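Coiled-coil quantitatively-enriched protein 1 (Schizosaccharomyces pombe, PDB 7CUJ) links telomeres to the meiotic centrosome and is required for telomere clustering, telomere length regulation and chromosome segregation. Local coordinates at residues T121-I126 / H175-C180; L131-T136 / A146-E151. All coordinates share one frame; numbering follows the deposited sequence.

Interaction 1 (T121-I126 / H175-C180)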
loop_
_atom_site.group_PDB
_atom_site.type_symbol
_atom_site.label_atom_id
_atom_site.label_comp_id
_atom_site.label_asym_id
_atom_site.label_seq_id
_atom_site.Cartn_x
_atom_site.Cartn_y
_atom_site.Cartn_z
ATOM N N THR A 121 4.134 -7.434 48.010
ATOM C CA THR A 121 3.444 -8.219 46.997
ATOM C C THR A 121 3.307 -7.392 45.718
ATOM O O THR A 121 2.711 -6.316 45.737
ATOM C CB THR A 121 2.086 -8.714 47.517
ATOM O OG1 THR A 121 1.271 -7.575 47.800
ATOM C CG2 THR A 121 2.200 -9.578 48.755
ATOM N N PHE A 122 3.866 -7.905 44.613
ATOM C CA PHE A 122 3.771 -7.238 43.323
ATOM C C PHE A 122 2.489 -7.635 42.600
ATOM O O PHE A 122 2.048 -8.779 42.681
ATOM C CB PHE A 122 4.965 -7.572 42.425
ATOM C CG PHE A 122 6.226 -6.806 42.727
ATOM C CD1 PHE A 122 6.293 -5.434 42.534
ATOM C CD2 PHE A 122 7.351 -7.462 43.198
ATOM C CE1 PHE A 122 7.458 -4.735 42.814
ATOM C CE2 PHE A 122 8.517 -6.764 43.475
ATOM C CZ PHE A 122 8.567 -5.401 43.285
ATOM N N PHE A 123 1.912 -6.658 41.889
ATOM C CA PHE A 123 0.874 -6.879 40.896
ATOM C C PHE A 123 1.424 -6.491 39.527
ATOM O O PHE A 123 1.843 -5.352 39.331
ATOM C CB PHE A 123 -0.353 -6.013 41.191
ATOM C CG PHE A 123 -1.444 -6.694 41.975
ATOM C CD1 PHE A 123 -2.420 -7.441 41.330
ATOM C CD2 PHE A 123 -1.503 -6.583 43.356
ATOM C CE1 PHE A 123 -3.428 -8.066 42.050
ATOM C CE2 PHE A 123 -2.511 -7.208 44.077
ATOM C CZ PHE A 123 -3.471 -7.947 43.422
ATOM N N LEU A 124 1.426 -7.448 38.592
ATOM C CA LEU A 124 1.832 -7.177 37.223
ATOM C C LEU A 124 0.631 -7.337 36.292
ATOM O O LEU A 124 -0.039 -8.367 36.299
ATOM C CB LEU A 124 2.989 -8.101 36.826
ATOM C CG LEU A 124 3.558 -7.878 35.424
ATOM C CD1 LEU A 124 5.076 -7.945 35.431
ATOM C CD2 LEU A 124 2.980 -8.870 34.423
ATOM N N PHE A 125 0.377 -6.298 35.490
ATOM C CA PHE A 125 -0.682 -6.321 34.495
ATOM C C PHE A 125 -0.080 -6.545 33.111
ATOM O O PHE A 125 0.931 -5.942 32.760
ATOM C CB PHE A 125 -1.514 -5.038 34.557
ATOM C CG PHE A 125 -2.499 -4.997 35.696
ATOM C CD1 PHE A 125 -2.109 -4.573 36.957
ATOM C CD2 PHE A 125 -3.815 -5.393 35.511
ATOM C CE1 PHE A 125 -3.015 -4.544 38.009
ATOM C CE2 PHE A 125 -4.723 -5.355 36.559
ATOM C CZ PHE A 125 -4.321 -4.934 37.808
ATOM N N ILE A 126 -0.724 -7.427 32.338
ATOM C CA ILE A 126 -0.280 -7.773 30.997
ATOM C C ILE A 126 -1.519 -8.036 30.142
ATOM O O ILE A 126 -2.458 -8.685 30.595
ATOM C CB ILE A 126 0.700 -8.968 31.038
ATOM C CG1 ILE A 126 1.362 -9.232 29.682
ATOM C CG2 ILE A 126 0.038 -10.217 31.605
ATOM C CD1 ILE A 126 2.566 -10.146 29.757
ATOM N N HIS A 175 -10.606 -3.981 43.634
ATOM C CA HIS A 175 -11.149 -4.151 44.971
ATOM C C HIS A 175 -10.012 -4.412 45.956
ATOM O O HIS A 175 -10.032 -3.910 47.079
ATOM C CB HIS A 175 -12.179 -5.292 44.990
ATOM C CG HIS A 175 -13.328 -5.106 44.054
ATOM N ND1 HIS A 175 -14.576 -4.697 44.488
ATOM C CD2 HIS A 175 -13.432 -5.283 42.718
ATOM C CE1 HIS A 175 -15.396 -4.624 43.458
ATOM N NE2 HIS A 175 -14.718 -4.978 42.359
ATOM N N PHE A 176 -9.019 -5.192 45.506
ATOM C CA PHE A 176 -7.921 -5.659 46.339
ATOM C C PHE A 176 -6.728 -4.709 46.228
ATOM O O PHE A 176 -5.695 -4.937 46.857
ATOM C CB PHE A 176 -7.559 -7.105 45.978
ATOM C CG PHE A 176 -8.542 -8.164 46.418
ATOM C CD1 PHE A 176 -9.912 -7.928 46.410
ATOM C CD2 PHE A 176 -8.103 -9.420 46.815
ATOM C CE1 PHE A 176 -10.811 -8.908 46.809
ATOM C CE2 PHE A 176 -9.001 -10.402 47.208
ATOM C CZ PHE A 176 -10.354 -10.145 47.205
ATOM N N LEU A 177 -6.881 -3.648 45.421
ATOM C CA LEU A 177 -5.899 -2.577 45.337
ATOM C C LEU A 177 -6.408 -1.357 46.108
ATOM O O LEU A 177 -6.072 -0.220 45.777
ATOM C CB LEU A 177 -5.614 -2.247 43.867
ATOM C CG LEU A 177 -4.809 -3.289 43.088
ATOM C CD1 LEU A 177 -4.972 -3.091 41.589
ATOM C CD2 LEU A 177 -3.337 -3.256 43.471
ATOM N N GLN A 178 -7.224 -1.623 47.139
ATOM C CA GLN A 178 -7.683 -0.624 48.095
ATOM C C GLN A 178 -7.223 -1.019 49.499
ATOM O O GLN A 178 -7.089 -0.158 50.367
ATOM C CB GLN A 178 -9.210 -0.490 48.060
ATOM C CG GLN A 178 -9.754 0.255 46.844
ATOM C CD GLN A 178 -10.376 1.597 47.156
ATOM O OE1 GLN A 178 -10.875 1.841 48.255
ATOM N NE2 GLN A 178 -10.370 2.480 46.169
ATOM N N SER A 179 -6.959 -2.319 49.700
ATOM C CA SER A 179 -6.708 -2.887 51.020
ATOM C C SER A 179 -5.211 -3.015 51.310
ATOM O O SER A 179 -4.779 -2.779 52.439
ATOM C CB SER A 179 -7.410 -4.211 51.182
ATOM O OG SER A 179 -6.968 -5.138 50.201
ATOM N N CYS A 180 -4.435 -3.387 50.281
ATOM C CA CYS A 180 -3.011 -3.661 50.414
ATOM C C CYS A 180 -2.135 -2.484 49.970
ATOM O O CYS A 180 -0.921 -2.653 49.879
ATOM C CB CYS A 180 -2.614 -4.911 49.633
ATOM S SG CYS A 180 -2.292 -6.360 50.674
#
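Leu177 reaches over the ring of Phe123 and past the end of Phe125, bringing the loop between helix 170-173 and strand 184-188 against one face of the parallel sheet of an alpha/beta fold, the domain that this piece of the longer telomere protein forms. Strand 121-126 lies inside that sheet, between strands 184-188 and 162-166, and the backbones of the two segments stay well apart: the nearest CA atoms, those of Phe123 and Leu177, are 9.2 Å from each other. The side chains fill the interval. With CG of Leu177 anti to its own carbonyl carbon (chi1 -72°), both methyls are carried to the strand. CD2 sits over the face of the Phe123 ring, a CH-pi contact 4.2 Å from the ring centroid and 27° off the ring normal. CD1 instead meets the Phe125 ring at its edge, so one branched side chain serves a ring face and a ring rim. Ala173 of helix 170-173 lies against both phenylalanines, and Trp163 stacks on Phe123.

Toward the start of the strand the fit is looser. Thr121 OG1 and Cys180 SG are still 4.7 Å apart, while Gln178 and Ser179 are exposed to solvent. No hydrogen bond joins the two segments; their closest approach is apolar, Phe123 CD2 to Leu177 CD2 at 3.8 Å.

Interaction 2 (L131-T136 / A146-E151)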
loop_
_atom_site.group_PDB
_atom_site.type_symbol
_atom_site.label_atom_id
_atom_site.label_comp_id
_atom_site.label_asym_id
_atom_site.label_seq_id
_atom_site.Cartn_x
_atom_site.Cartn_y
_atom_site.Cartn_z
ATOM N N LEU A 131 0.968 -14.774 27.071
ATOM C CA LEU A 131 2.190 -14.251 27.661
ATOM C C LEU A 131 2.100 -14.290 29.184
ATOM O O LEU A 131 3.087 -14.589 29.849
ATOM C CB LEU A 131 2.447 -12.832 27.150
ATOM C CG LEU A 131 2.932 -12.736 25.704
ATOM C CD1 LEU A 131 3.045 -11.284 25.267
ATOM C CD2 LEU A 131 4.262 -13.455 25.529
ATOM N N ALA A 132 0.907 -13.991 29.717
ATOM C CA ALA A 132 0.647 -14.109 31.144
ATOM C C ALA A 132 1.033 -15.505 31.630
ATOM O O ALA A 132 1.734 -15.641 32.629
ATOM C CB ALA A 132 -0.803 -13.807 31.437
ATOM N N ASN A 133 0.584 -16.531 30.895
ATOM C CA ASN A 133 0.817 -17.921 31.252
ATOM C C ASN A 133 2.307 -18.242 31.155
ATOM O O ASN A 133 2.862 -18.876 32.051
ATOM C CB ASN A 133 0.013 -18.886 30.375
ATOM C CG ASN A 133 -1.482 -18.648 30.414
ATOM O OD1 ASN A 133 -1.996 -18.002 31.326
ATOM N ND2 ASN A 133 -2.191 -19.175 29.427
ATOM N N THR A 134 2.934 -17.802 30.057
ATOM C CA THR A 134 4.332 -18.090 29.780
ATOM C C THR A 134 5.222 -17.405 30.817
ATOM O O THR A 134 6.185 -18.003 31.290
ATOM C CB THR A 134 4.704 -17.716 28.338
ATOM O OG1 THR A 134 3.795 -18.364 27.446
ATOM C CG2 THR A 134 6.125 -18.086 27.972
ATOM N N LEU A 135 4.883 -16.158 31.171
ATOM C CA LEU A 135 5.662 -15.379 32.124
ATOM C C LEU A 135 5.584 -16.052 33.492
ATOM O O LEU A 135 6.612 -16.297 34.118
ATOM C CB LEU A 135 5.105 -13.951 32.188
ATOM C CG LEU A 135 6.107 -12.801 32.322
ATOM C CD1 LEU A 135 5.525 -11.692 33.183
ATOM C CD2 LEU A 135 7.444 -13.257 32.887
ATOM N N THR A 136 4.351 -16.354 33.923
ATOM C CA THR A 136 4.062 -16.980 35.204
ATOM C C THR A 136 4.872 -18.266 35.359
ATOM O O THR A 136 5.495 -18.488 36.395
ATOM C CB THR A 136 2.560 -17.257 35.370
ATOM O OG1 THR A 136 1.834 -16.037 35.209
ATOM C CG2 THR A 136 2.208 -17.873 36.707
ATOM N N ALA A 146 5.602 -16.664 41.838
ATOM C CA ALA A 146 4.694 -15.942 40.958
ATOM C C ALA A 146 3.490 -16.822 40.628
ATOM O O ALA A 146 3.631 -18.039 40.550
ATOM C CB ALA A 146 5.431 -15.547 39.704
ATOM N N GLU A 147 2.318 -16.200 40.427
ATOM C CA GLU A 147 1.116 -16.938 40.058
ATOM C C GLU A 147 0.059 -16.006 39.457
ATOM O O GLU A 147 0.076 -14.803 39.696
ATOM C CB GLU A 147 0.592 -17.739 41.254
ATOM C CG GLU A 147 0.356 -19.208 40.936
ATOM C CD GLU A 147 0.643 -20.182 42.069
ATOM O OE1 GLU A 147 1.421 -19.824 42.976
ATOM O OE2 GLU A 147 0.093 -21.301 42.037
ATOM N N LEU A 148 -0.868 -16.588 38.680
ATOM C CA LEU A 148 -1.896 -15.853 37.953
ATOM C C LEU A 148 -2.979 -15.353 38.908
ATOM O O LEU A 148 -3.334 -16.040 39.865
ATOM C CB LEU A 148 -2.515 -16.763 36.883
ATOM C CG LEU A 148 -1.651 -17.083 35.663
ATOM C CD1 LEU A 148 -2.225 -18.260 34.887
ATOM C CD2 LEU A 148 -1.515 -15.869 34.751
ATOM N N TRP A 149 -3.516 -14.161 38.610
ATOM C CA TRP A 149 -4.657 -13.594 39.316
ATOM C C TRP A 149 -5.957 -14.217 38.809
ATOM O O TRP A 149 -6.025 -14.687 37.673
ATOM C CB TRP A 149 -4.679 -12.065 39.169
ATOM C CG TRP A 149 -5.907 -11.408 39.728
ATOM C CD1 TRP A 149 -6.985 -10.943 39.032
ATOM C CD2 TRP A 149 -6.191 -11.154 41.117
ATOM N NE1 TRP A 149 -7.915 -10.413 39.887
ATOM C CE2 TRP A 149 -7.456 -10.528 41.172
ATOM C CE3 TRP A 149 -5.502 -11.390 42.312
ATOM C CZ2 TRP A 149 -8.042 -10.140 42.377
ATOM C CZ3 TRP A 149 -6.082 -11.008 43.503
ATOM C CH2 TRP A 149 -7.334 -10.390 43.531
ATOM N N ALA A 150 -6.983 -14.206 39.672
ATOM C CA ALA A 150 -8.339 -14.610 39.327
ATOM C C ALA A 150 -9.319 -14.016 40.336
ATOM O O ALA A 150 -8.965 -13.810 41.497
ATOM C CB ALA A 150 -8.442 -16.118 39.290
ATOM N N GLU A 151 -10.551 -13.750 39.882
ATOM C CA GLU A 151 -11.620 -13.309 40.765
ATOM C C GLU A 151 -12.060 -14.488 41.642
ATOM O O GLU A 151 -11.576 -14.558 42.790
ATOM C CB GLU A 151 -12.802 -12.766 39.958
ATOM C CG GLU A 151 -13.920 -12.200 40.823
ATOM C CD GLU A 151 -15.237 -11.936 40.108
ATOM O OE1 GLU A 151 -15.278 -12.065 38.867
ATOM O OE2 GLU A 151 -16.223 -11.609 40.799
#
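Ala146, the first residue of strand 146-148, directs its methyl toward helix 129-141, and its carbonyl O lies 4.1 Å from Thr136 CG2. At Glu147 the side chain turns from the helix, and the backbone makes the contact: Thr136 CG2 rests on Glu147 CA at 3.6 Å. Of the strand residues, Leu148 is the one most covered by the helix. Its CD2 lies 3.4 Å from Thr136 OG1 and also packs on the methyl of Ala132, while CD1 meets Asn133 OD1, an oxygen that accepts a hydrogen bond from Gln129.

Thr136 is fixed in rotation by its own helix. With CG2 anti to the backbone N and OG1 beside that N (chi1 -56°), the hydroxyl donates to Ala132 O at 2.6 Å, tilted 33° from the carbonyl plane, and Thr136 N approaches the same oxygen from the other face. With an alanine here, Ala132 O would lose its hydroxyl partner, and a gap would probably open beside Leu148 CD2 and over Glu147 CA. Helix segment 131-136 and strand 146-148 run nearly antiparallel (156°), the helix-on-strand packing of a beta-alpha-beta crossover, here linking strands 121-126 and 146-148 across 162-166.

From the N terminus, the chain passes through strand 121-126, returns through helix 129-141 and runs out again, parallel, in strand 146-148. Interaction 2 closes this short excursion, with 9 residues between its segments. Strand 162-166 and helix 170-173 follow before 175-180 comes back to strand 121-126, so interaction 1 closes a longer loop that encloses interaction 2; the two nest without crossing. Together they bind helix 129-141 and the loop after helix 170-173 to opposite faces of the same parallel sheet, one at its edge strand and one at an inner strand. The two contacts also touch directly: Trp149 packs on Phe123 and Phe176, and Ile126 on Leu131 and Ala132.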